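Local atomic coordinates of single-stranded DNA-binding protein (Enterobacter phage Enc34, PDB entry 5ODK), a protein that binds single-stranded DNA, probably through its OB fold, and is thought to serve in the DNA replication of its phage. Residues Arg118-Met124 and Ile135-Ile139; Val28-His34 and Tyr49-Met55; Tyr140-Ser146 and Val169-Asp175. All coordinates share one frame. Where two conformers were deposited one is given. Residues are numbered along the deposited sequence.

Contact 1. Residues Arg118-Met124 and Ile135-Ile139; sequences RPDVLNM and IAEEI
Residues 118-124 run extended, with strand 120-122 at their middle. Residues 135-139 are the last turn of helix 132-138 and the residue that leaves it. Ile139 has phi/psi of -115/93, while its N still bonds Ile135 O at 3.1 Å. CA atoms lie 7.2 Å apart for Val121 and Ile135 and 6.8 Å apart for Asn123 and Glu138, so side chains fill the gap. Val121 (chi1 t) points at the helix end. Its CG1 meets Ile139 CD1 at 3.7 Å and Ile135 CG2 at 4.1 Å. Both isoleucines are m,t rotamers. Ile139 CD1 also lies 4.0 Å from Leu122 O. At one end, Ile135 CD1 touches Arg118 CD at 4.3 Å. Arg118 has chi1 t, chi2 at -146° and chi3 p, which lets NE donate to Pro119 O at 2.9 Å; its guanidinium forms salt bridges with Glu128 and Glu130. At the other end, Glu138 takes chi1 t and chi2 p. Its OE2 accepts a hydrogen bond from Met124 N at 3.3 Å and lies 3.2 Å from Asn123 CB. Asn123 (chi1 p) bonds Glu127 through ND2. That ND2 also holds a water at 3.0 Å, which bonds weakly to Glu138 OE1. Leu122 CB points away from the helix; its side chain touches Leu170. A short helix thus packs, mainly through apolar side chains, on a strand parallel to strand 159-173 in the OB-fold protein's sheet.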
loop_
_atom_site.group_PDB
_atom_site.type_symbol
_atom_site.label_atom_id
_atom_site.label_comp_id
_atom_site.label_asym_id
_atom_site.label_seq_id
_atom_site.Cartn_x
_atom_site.Cartn_y
_atom_site.Cartn_z
ATOM N N ARG A 118 13.378 2.726 4.429
ATOM C CA ARG A 118 12.723 1.495 4.797
ATOM C C ARG A 118 11.474 1.780 5.646
ATOM O O ARG A 118 11.550 2.486 6.646
ATOM C CB ARG A 118 13.684 0.588 5.593
ATOM C CG ARG A 118 13.106 -0.810 5.855
ATOM C CD ARG A 118 13.532 -1.435 7.221
ATOM N NE ARG A 118 12.998 -0.726 8.411
ATOM C CZ ARG A 118 13.586 -0.659 9.597
ATOM N NH1 ARG A 118 14.631 -1.443 9.893
ATOM N NH2 ARG A 118 13.056 0.103 10.556
ATOM N N PRO A 119 10.345 1.191 5.250
ATOM C CA PRO A 119 9.163 1.293 6.139
ATOM C C PRO A 119 9.370 0.538 7.436
ATOM O O PRO A 119 10.296 -0.302 7.526
ATOM C CB PRO A 119 8.053 0.631 5.350
ATOM C CG PRO A 119 8.766 -0.272 4.408
ATOM C CD PRO A 119 10.091 0.373 4.063
ATOM N N ASP A 120 8.567 0.833 8.438
ATOM C CA ASP A 120 8.538 -0.037 9.591
ATOM C C ASP A 120 8.103 -1.400 9.086
ATOM O O ASP A 120 7.150 -1.503 8.303
ATOM C CB ASP A 120 7.533 0.430 10.651
ATOM C CG ASP A 120 7.871 1.736 11.301
ATOM O OD1 ASP A 120 8.906 2.341 11.060
ATOM O OD2 ASP A 120 7.034 2.195 12.105
ATOM N N VAL A 121 8.774 -2.461 9.540
ATOM C CA VAL A 121 8.429 -3.829 9.171
ATOM C C VAL A 121 8.233 -4.608 10.453
ATOM O O VAL A 121 9.206 -4.809 11.201
ATOM C CB VAL A 121 9.518 -4.488 8.310
ATOM C CG1 VAL A 121 9.116 -5.901 7.946
ATOM C CG2 VAL A 121 9.792 -3.672 7.060
ATOM N N LEU A 122 6.994 -5.013 10.717
ATOM C CA LEU A 122 6.651 -5.661 11.957
ATOM C C LEU A 122 6.273 -7.110 11.699
ATOM O O LEU A 122 5.552 -7.433 10.759
ATOM C CB LEU A 122 5.492 -4.934 12.649
ATOM C CG LEU A 122 5.602 -3.405 12.815
ATOM C CD1 LEU A 122 4.363 -2.917 13.574
ATOM C CD2 LEU A 122 6.845 -2.876 13.464
ATOM N N ASN A 123 6.782 -7.977 12.579
ATOM C CA ASN A 123 6.424 -9.374 12.556
ATOM C C ASN A 123 5.021 -9.580 13.128
ATOM O O ASN A 123 4.345 -8.629 13.533
ATOM C CB ASN A 123 7.532 -10.206 13.240
ATOM C CG ASN A 123 7.587 -10.031 14.747
ATOM O OD1 ASN A 123 6.698 -9.463 15.368
ATOM N ND2 ASN A 123 8.673 -10.546 15.349
ATOM N N MET A 124 4.593 -10.834 13.181
ATOM C CA MET A 124 3.261 -11.136 13.638
ATOM C C MET A 124 2.972 -10.707 15.082
ATOM O O MET A 124 1.813 -10.504 15.463
ATOM C CB MET A 124 3.021 -12.617 13.468
ATOM C CG MET A 124 1.575 -13.009 13.565
ATOM S SD MET A 124 1.390 -14.713 13.030
ATOM C CE MET A 124 1.533 -14.373 11.322
ATOM N N ILE A 135 13.631 -10.038 7.439
ATOM C CA ILE A 135 12.514 -9.308 6.805
ATOM C C ILE A 135 12.030 -10.049 5.577
ATOM O O ILE A 135 10.823 -10.225 5.378
ATOM C CB ILE A 135 12.970 -7.877 6.499
ATOM C CG1 ILE A 135 13.048 -7.067 7.799
ATOM C CG2 ILE A 135 12.069 -7.187 5.489
ATOM C CD1 ILE A 135 13.727 -5.740 7.672
ATOM N N ALA A 136 12.958 -10.496 4.744
ATOM C CA ALA A 136 12.573 -11.198 3.525
ATOM C C ALA A 136 11.873 -12.529 3.827
ATOM O O ALA A 136 10.967 -12.930 3.120
ATOM C CB ALA A 136 13.764 -11.398 2.596
ATOM N N GLU A 137 12.357 -13.253 4.848
ATOM C CA GLU A 137 11.728 -14.507 5.240
ATOM C C GLU A 137 10.335 -14.314 5.844
ATOM O O GLU A 137 9.425 -15.132 5.614
ATOM C CB GLU A 137 12.551 -15.210 6.329
ATOM C CG GLU A 137 13.786 -15.916 5.888
ATOM C CD GLU A 137 14.407 -16.762 6.984
ATOM O OE1 GLU A 137 14.089 -16.601 8.194
ATOM O OE2 GLU A 137 15.241 -17.589 6.608
ATOM N N GLU A 138 10.196 -13.273 6.670
ATOM C CA GLU A 138 8.957 -13.046 7.430
ATOM C C GLU A 138 7.812 -12.673 6.489
ATOM O O GLU A 138 6.695 -13.176 6.617
ATOM C CB GLU A 138 9.144 -11.900 8.449
ATOM C CG GLU A 138 7.935 -11.494 9.319
ATOM C CD GLU A 138 7.725 -12.389 10.510
ATOM O OE1 GLU A 138 8.684 -13.117 10.883
ATOM O OE2 GLU A 138 6.613 -12.348 11.070
ATOM N N ILE A 139 8.078 -11.732 5.602
ATOM C CA ILE A 139 7.022 -11.166 4.729
ATOM C C ILE A 139 7.344 -11.548 3.278
ATOM O O ILE A 139 8.074 -10.874 2.560
ATOM C CB ILE A 139 6.828 -9.657 4.994
ATOM C CG1 ILE A 139 6.361 -9.470 6.448
ATOM C CG2 ILE A 139 5.819 -9.072 4.011
ATOM C CD1 ILE A 139 6.321 -8.046 6.911
HETATM O O HOH W 1 10.276 -12.561 13.844
#

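Contact 2. Residues Val28-His34 and Tyr49-Met55; sequences VRCSYPH and YSITLLM
This is an antiparallel strand pair within the sheet of the OB fold, interrupted by a beta bulge. The axes of strands 28-31 and 49-55 approach to 4.4 Å at 147°. Arg29 pairs with Leu54 (Arg29 N to Leu54 O 2.9 Å, Leu54 N to Arg29 O 2.7 Å) and Ser31 with Thr52 (Ser31 N to Thr52 O and Thr52 N to Ser31 O, each 2.9 Å). Cys30 and Leu53 form the non-hydrogen-bonded pair between them. At Tyr32 (phi/psi 50/49) the chain turns a corner and the register shifts by one. Pairing resumes with His34 N to Ser50 O at 2.8 Å and Ser50 N to His34 O at 2.9 Å. A water joins Tyr32 O (2.6 Å) and Ser50 OG (2.8 Å). Cys30 CB (chi1 p) meets Ile51 CD1 (chi1 t) at 3.7 Å. Val28 CG1 (chi1 m) meets Met55 CG (chi1 t) at 3.7 Å. Strand 49-56 also pairs with 108-115, and 28-34 with 144-156. Helix 61-76 packs on Met55.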
loop_
_atom_site.group_PDB
_atom_site.type_symbol
_atom_site.label_atom_id
_atom_site.label_comp_id
_atom_site.label_asym_id
_atom_site.label_seq_id
_atom_site.Cartn_x
_atom_site.Cartn_y
_atom_site.Cartn_z
ATOM N N VAL A 28 -4.699 -7.564 3.860
ATOM C CA VAL A 28 -4.504 -7.594 2.404
ATOM C C VAL A 28 -3.385 -8.583 2.101
ATOM O O VAL A 28 -2.536 -8.842 2.974
ATOM C CB VAL A 28 -4.217 -6.206 1.835
ATOM C CG1 VAL A 28 -5.405 -5.295 2.098
ATOM C CG2 VAL A 28 -2.931 -5.619 2.403
ATOM N N ARG A 29 -3.370 -9.132 0.892
ATOM C CA ARG A 29 -2.337 -10.102 0.564
ATOM C C ARG A 29 -1.202 -9.392 -0.140
ATOM O O ARG A 29 -1.404 -8.590 -1.028
ATOM C CB ARG A 29 -2.918 -11.235 -0.297
ATOM C CG ARG A 29 -2.145 -12.531 -0.290
ATOM C CD ARG A 29 -2.960 -13.656 -0.909
ATOM N NE ARG A 29 -2.202 -14.880 -0.858
ATOM C CZ ARG A 29 -2.528 -15.978 -1.492
ATOM N NH1 ARG A 29 -3.624 -16.035 -2.237
ATOM N NH2 ARG A 29 -1.739 -17.026 -1.396
ATOM N N CYS A 30 0.025 -9.675 0.250
ATOM C CA CYS A 30 1.097 -8.985 -0.402
ATOM C C CYS A 30 1.707 -9.755 -1.554
ATOM O O CYS A 30 1.617 -10.982 -1.657
ATOM C CB CYS A 30 2.181 -8.544 0.544
ATOM S SG CYS A 30 3.358 -9.776 0.950
ATOM N N SER A 31 2.361 -8.979 -2.405
ATOM C CA SER A 31 2.985 -9.464 -3.606
ATOM C C SER A 31 4.258 -8.619 -3.840
ATOM O O SER A 31 4.316 -7.443 -3.502
ATOM C CB SER A 31 1.939 -9.275 -4.695
ATOM O OG SER A 31 2.436 -9.590 -5.939
ATOM N N TYR A 32 5.283 -9.247 -4.410
ATOM C CA TYR A 32 6.509 -8.549 -4.788
ATOM C C TYR A 32 7.083 -7.678 -3.667
ATOM O O TYR A 32 7.464 -6.534 -3.885
ATOM C CB TYR A 32 6.303 -7.721 -6.062
ATOM C CG TYR A 32 5.780 -8.502 -7.222
ATOM C CD1 TYR A 32 6.548 -9.475 -7.822
ATOM C CD2 TYR A 32 4.516 -8.246 -7.741
ATOM C CE1 TYR A 32 6.077 -10.193 -8.907
ATOM C CE2 TYR A 32 4.036 -8.962 -8.817
ATOM C CZ TYR A 32 4.818 -9.943 -9.389
ATOM O OH TYR A 32 4.382 -10.671 -10.479
ATOM N N PRO A 33 7.214 -8.240 -2.441
ATOM C CA PRO A 33 7.808 -7.424 -1.387
ATOM C C PRO A 33 9.292 -7.137 -1.614
ATOM O O PRO A 33 10.057 -8.060 -1.962
ATOM C CB PRO A 33 7.643 -8.269 -0.132
ATOM C CG PRO A 33 7.622 -9.681 -0.654
ATOM C CD PRO A 33 6.855 -9.565 -1.956
ATOM N N HIS A 34 9.652 -5.875 -1.426
ATOM C CA HIS A 34 11.046 -5.401 -1.381
ATOM C C HIS A 34 11.175 -4.504 -0.191
ATOM O O HIS A 34 11.180 -3.295 -0.275
ATOM C CB HIS A 34 11.448 -4.726 -2.670
ATOM C CG HIS A 34 11.494 -5.654 -3.827
ATOM N ND1 HIS A 34 12.493 -6.597 -3.983
ATOM C CD2 HIS A 34 10.635 -5.844 -4.842
ATOM C CE1 HIS A 34 12.269 -7.300 -5.079
ATOM N NE2 HIS A 34 11.149 -6.854 -5.627
ATOM N N TYR A 49 12.322 0.837 -1.692
ATOM C CA TYR A 49 11.544 -0.230 -1.060
ATOM C C TYR A 49 10.144 -0.240 -1.701
ATOM O O TYR A 49 9.657 0.813 -2.110
ATOM C CB TYR A 49 11.452 0.039 0.426
ATOM C CG TYR A 49 12.798 0.084 1.107
ATOM C CD1 TYR A 49 13.514 1.243 1.207
ATOM C CD2 TYR A 49 13.355 -1.060 1.646
ATOM C CE1 TYR A 49 14.771 1.279 1.810
ATOM C CE2 TYR A 49 14.598 -1.036 2.266
ATOM C CZ TYR A 49 15.304 0.136 2.344
ATOM O OH TYR A 49 16.516 0.148 2.983
ATOM N N SER A 50 9.513 -1.393 -1.772
ATOM C CA SER A 50 8.200 -1.452 -2.413
ATOM C C SER A 50 7.397 -2.671 -1.976
ATOM O O SER A 50 7.965 -3.640 -1.443
ATOM C CB SER A 50 8.359 -1.412 -3.931
ATOM O OG SER A 50 9.009 -2.567 -4.375
ATOM N N ILE A 51 6.111 -2.649 -2.266
ATOM C CA ILE A 51 5.258 -3.791 -2.113
ATOM C C ILE A 51 4.020 -3.579 -2.990
ATOM O O ILE A 51 3.662 -2.415 -3.284
ATOM C CB ILE A 51 4.851 -3.982 -0.614
ATOM C CG1 ILE A 51 4.393 -5.400 -0.308
ATOM C CG2 ILE A 51 3.805 -2.939 -0.220
ATOM C CD1 ILE A 51 4.393 -5.686 1.197
ATOM N N THR A 52 3.393 -4.684 -3.380
ATOM C CA THR A 52 2.073 -4.664 -3.964
ATOM C C THR A 52 1.124 -5.275 -2.928
ATOM O O THR A 52 1.438 -6.283 -2.287
ATOM C CB THR A 52 2.059 -5.426 -5.297
ATOM O OG1 THR A 52 2.851 -4.698 -6.240
ATOM C CG2 THR A 52 0.622 -5.563 -5.819
ATOM N N LEU A 53 -0.043 -4.663 -2.783
ATOM C CA LEU A 53 -1.073 -5.111 -1.839
ATOM C C LEU A 53 -2.294 -5.502 -2.632
ATOM O O LEU A 53 -2.782 -4.716 -3.461
ATOM C CB LEU A 53 -1.394 -4.021 -0.841
ATOM C CG LEU A 53 -0.200 -3.444 -0.083
ATOM C CD1 LEU A 53 -0.628 -2.242 0.727
ATOM C CD2 LEU A 53 0.488 -4.456 0.833
ATOM N N LEU A 54 -2.780 -6.724 -2.424
ATOM C CA LEU A 54 -3.955 -7.230 -3.074
ATOM C C LEU A 54 -5.081 -7.162 -2.071
ATOM O O LEU A 54 -5.092 -7.880 -1.055
ATOM C CB LEU A 54 -3.695 -8.649 -3.528
ATOM C CG LEU A 54 -2.518 -8.816 -4.465
ATOM C CD1 LEU A 54 -2.306 -10.279 -4.761
ATOM C CD2 LEU A 54 -2.672 -8.016 -5.756
ATOM N N MET A 55 -6.030 -6.255 -2.316
ATOM C CA MET A 55 -7.038 -5.933 -1.330
ATOM C C MET A 55 -8.387 -6.509 -1.785
ATOM O O MET A 55 -8.964 -6.034 -2.765
ATOM C CB MET A 55 -7.077 -4.415 -1.162
ATOM C CG MET A 55 -8.035 -3.952 -0.123
ATOM S SD MET A 55 -7.758 -2.222 0.301
ATOM C CE MET A 55 -8.518 -1.406 -1.081
HETATM O O HOH W 2 7.217 -4.411 -5.428
#

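Contact 3. Residues Tyr140-Ser146 and Val169-Asp175; sequences YGGCWVS and VLKRKDD
Tyr140 opens a type II turn that ends at Cys143, whose N bonds Tyr140 O at 3.1 Å. The tyrosine takes chi1 p, which brings its ring to the other segment. Its OH donates to Asp174 OD1 (2.6 Å) and accepts from Asp175 N (3.2 Å). Asp174 OD1 also forms a salt bridge with Lys171 NZ at 2.7 Å. Gly142 has phi/psi of 111/-22, where a CB would jam against the preceding carbonyl. Its O lies 3.4 Å from Asp175 CB and accepts a hydrogen bond from Arg29. Cys143 CB is 3.5 Å from Lys173 O. Strand 144-146 then runs antiparallel to 169-173, with axes 4.4 Å apart at 138°. These are the open ends of the long hairpin 144-156/159-173 of the OB-fold protein. Trp144 N bonds Lys173 O at 2.9 Å. Trp144 O takes both Arg172 N (2.8 Å) and Lys173 N (3.2 Å), a classic beta bulge. The indole (chi1 m) of Trp144 donates from NE1 to Asp175 OD2 at 2.8 Å. Lys173 NZ sits over its five-membered ring, 4.4 Å from the centroid, in a cation-pi contact. Val145 CG1 (chi1 m) packs on Val169 CG1 at 3.8 Å. Ser146 carries the pairing on, with Ser146 N to Leu170 O (2.9 Å) and Ser146 O to Leu170 N (2.8 Å). Its OG lies 3.4 Å from Arg172 CG; that OG and Arg172 NE both bond Asn27.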
loop_
_atom_site.group_PDB
_atom_site.type_symbol
_atom_site.label_atom_id
_atom_site.label_comp_id
_atom_site.label_asym_id
_atom_site.label_seq_id
_atom_site.Cartn_x
_atom_site.Cartn_y
_atom_site.Cartn_z
ATOM N N TYR A 140 6.769 -12.658 2.855
ATOM C CA TYR A 140 6.978 -13.205 1.531
ATOM C C TYR A 140 5.733 -12.930 0.693
ATOM O O TYR A 140 4.629 -12.848 1.234
ATOM C CB TYR A 140 7.296 -14.716 1.624
ATOM C CG TYR A 140 6.272 -15.482 2.423
ATOM C CD1 TYR A 140 6.381 -15.619 3.796
ATOM C CD2 TYR A 140 5.141 -16.003 1.815
ATOM C CE1 TYR A 140 5.400 -16.227 4.543
ATOM C CE2 TYR A 140 4.151 -16.630 2.553
ATOM C CZ TYR A 140 4.282 -16.740 3.919
ATOM O OH TYR A 140 3.311 -17.334 4.653
ATOM N N GLY A 141 5.894 -12.911 -0.625
ATOM C CA GLY A 141 4.753 -12.725 -1.509
ATOM C C GLY A 141 3.778 -13.862 -1.291
ATOM O O GLY A 141 4.161 -15.041 -1.355
ATOM N N GLY A 142 2.519 -13.516 -1.027
ATOM C CA GLY A 142 1.494 -14.491 -0.730
ATOM C C GLY A 142 0.999 -14.460 0.702
ATOM O O GLY A 142 -0.077 -14.963 0.981
ATOM N N CYS A 143 1.797 -13.930 1.629
ATOM C CA CYS A 143 1.326 -13.748 2.985
ATOM C C CYS A 143 0.352 -12.576 3.091
ATOM O O CYS A 143 0.256 -11.763 2.163
ATOM C CB CYS A 143 2.463 -13.670 4.014
ATOM S SG CYS A 143 3.239 -12.055 4.122
ATOM N N TRP A 144 -0.336 -12.489 4.225
ATOM C CA TRP A 144 -1.259 -11.381 4.493
ATOM C C TRP A 144 -0.625 -10.414 5.460
ATOM O O TRP A 144 0.068 -10.805 6.416
ATOM C CB TRP A 144 -2.563 -11.910 5.065
ATOM C CG TRP A 144 -3.290 -12.773 4.078
ATOM C CD1 TRP A 144 -3.016 -14.062 3.745
ATOM C CD2 TRP A 144 -4.427 -12.399 3.269
ATOM N NE1 TRP A 144 -3.873 -14.507 2.777
ATOM C CE2 TRP A 144 -4.736 -13.493 2.447
ATOM C CE3 TRP A 144 -5.172 -11.225 3.140
ATOM C CZ2 TRP A 144 -5.794 -13.470 1.523
ATOM C CZ3 TRP A 144 -6.210 -11.180 2.211
ATOM C CH2 TRP A 144 -6.511 -12.303 1.416
ATOM N N VAL A 145 -0.883 -9.137 5.230
ATOM C CA VAL A 145 -0.317 -8.010 5.957
ATOM C C VAL A 145 -1.362 -6.947 6.208
ATOM O O VAL A 145 -2.456 -6.978 5.629
ATOM C CB VAL A 145 0.874 -7.374 5.176
ATOM C CG1 VAL A 145 1.949 -8.425 4.918
ATOM C CG2 VAL A 145 0.430 -6.722 3.876
ATOM N N SER A 146 -1.003 -5.976 7.024
ATOM C CA SER A 146 -1.660 -4.687 7.083
ATOM C C SER A 146 -0.612 -3.642 6.837
ATOM O O SER A 146 0.544 -3.817 7.210
ATOM C CB SER A 146 -2.359 -4.470 8.419
ATOM O OG SER A 146 -3.347 -5.445 8.579
ATOM N N VAL A 169 4.598 -1.984 7.208
ATOM C CA VAL A 169 4.018 -3.265 6.857
ATOM C C VAL A 169 4.049 -4.135 8.100
ATOM O O VAL A 169 5.114 -4.277 8.704
ATOM C CB VAL A 169 4.758 -3.959 5.726
ATOM C CG1 VAL A 169 4.094 -5.273 5.363
ATOM C CG2 VAL A 169 4.828 -3.048 4.504
ATOM N N LEU A 170 2.924 -4.722 8.456
ATOM C CA LEU A 170 2.726 -5.608 9.608
ATOM C C LEU A 170 2.291 -6.969 9.098
ATOM O O LEU A 170 1.278 -7.075 8.419
ATOM C CB LEU A 170 1.636 -5.054 10.530
ATOM C CG LEU A 170 1.047 -5.974 11.602
ATOM C CD1 LEU A 170 2.083 -6.400 12.625
ATOM C CD2 LEU A 170 -0.169 -5.364 12.280
ATOM N N LYS A 171 3.037 -8.022 9.448
ATOM C CA LYS A 171 2.626 -9.359 9.104
ATOM C C LYS A 171 1.373 -9.746 9.892
ATOM O O LYS A 171 1.316 -9.537 11.095
ATOM C CB LYS A 171 3.728 -10.364 9.371
ATOM C CG LYS A 171 3.311 -11.744 8.925
ATOM C CD LYS A 171 4.359 -12.602 8.484
ATOM C CE LYS A 171 3.821 -13.915 7.950
ATOM N NZ LYS A 171 4.958 -14.815 8.133
ATOM N N ARG A 172 0.382 -10.294 9.187
ATOM C CA ARG A 172 -0.866 -10.731 9.778
ATOM C C ARG A 172 -1.101 -12.227 9.747
ATOM O O ARG A 172 -1.580 -12.773 10.742
ATOM C CB ARG A 172 -2.036 -10.033 9.085
ATOM C CG ARG A 172 -2.132 -8.547 9.344
ATOM C CD ARG A 172 -2.587 -8.203 10.735
ATOM N NE ARG A 172 -4.000 -8.533 10.872
ATOM C CZ ARG A 172 -4.650 -8.661 12.011
ATOM N NH1 ARG A 172 -4.028 -8.501 13.182
ATOM N NH2 ARG A 172 -5.935 -8.960 11.955
ATOM N N LYS A 173 -0.861 -12.884 8.620
ATOM C CA LYS A 173 -1.155 -14.314 8.492
ATOM C C LYS A 173 -0.292 -14.944 7.427
ATOM O O LYS A 173 0.021 -14.302 6.437
ATOM C CB LYS A 173 -2.619 -14.504 8.081
ATOM C CG LYS A 173 -3.221 -15.871 8.350
ATOM C CD LYS A 173 -4.712 -15.908 8.011
ATOM C CE LYS A 173 -4.997 -15.380 6.607
ATOM N NZ LYS A 173 -6.223 -15.920 5.969
ATOM N N ASP A 174 0.105 -16.198 7.645
ATOM C CA ASP A 174 0.754 -16.966 6.608
ATOM C C ASP A 174 -0.275 -17.499 5.613
ATOM O O ASP A 174 -1.438 -17.730 5.957
ATOM C CB ASP A 174 1.545 -18.114 7.227
ATOM C CG ASP A 174 2.809 -17.619 7.931
ATOM O OD1 ASP A 174 3.660 -17.018 7.228
ATOM O OD2 ASP A 174 2.906 -17.803 9.165
ATOM N N ASP A 175 0.175 -17.695 4.381
ATOM C CA ASP A 175 -0.644 -18.328 3.334
ATOM C C ASP A 175 0.309 -18.869 2.268
ATOM O O ASP A 175 1.529 -18.763 2.402
ATOM C CB ASP A 175 -1.667 -17.301 2.783
ATOM C CG ASP A 175 -2.854 -17.912 2.046
ATOM O OD1 ASP A 175 -2.880 -19.129 1.794
ATOM O OD2 ASP A 175 -3.741 -17.083 1.701
#

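Overall arrangement
From the N terminus, contact 2 comes first and closes the connection from 35 to 48, part of which is not modelled. Contact 1 follows and closes the shorter connection 125-134, which includes the start of helix 132-138. Contact 3 comes last and closes the hairpin 144-156/159-173. The three are in series, so none nests or crosses. In space they adjoin. Strand 28-34 neighbours strand 144-156, and Cys30 O probably bonds Gly142 N (2.8 Å), joining contacts 2 and 3. Strand 120-122 runs beside 159-173, and Glu138 O probably accepts from Lys171 NZ (2.8 Å), joining contacts 1 and 3. Tyr49 packs on Arg118 and Pro119, linking contacts 1 and 2.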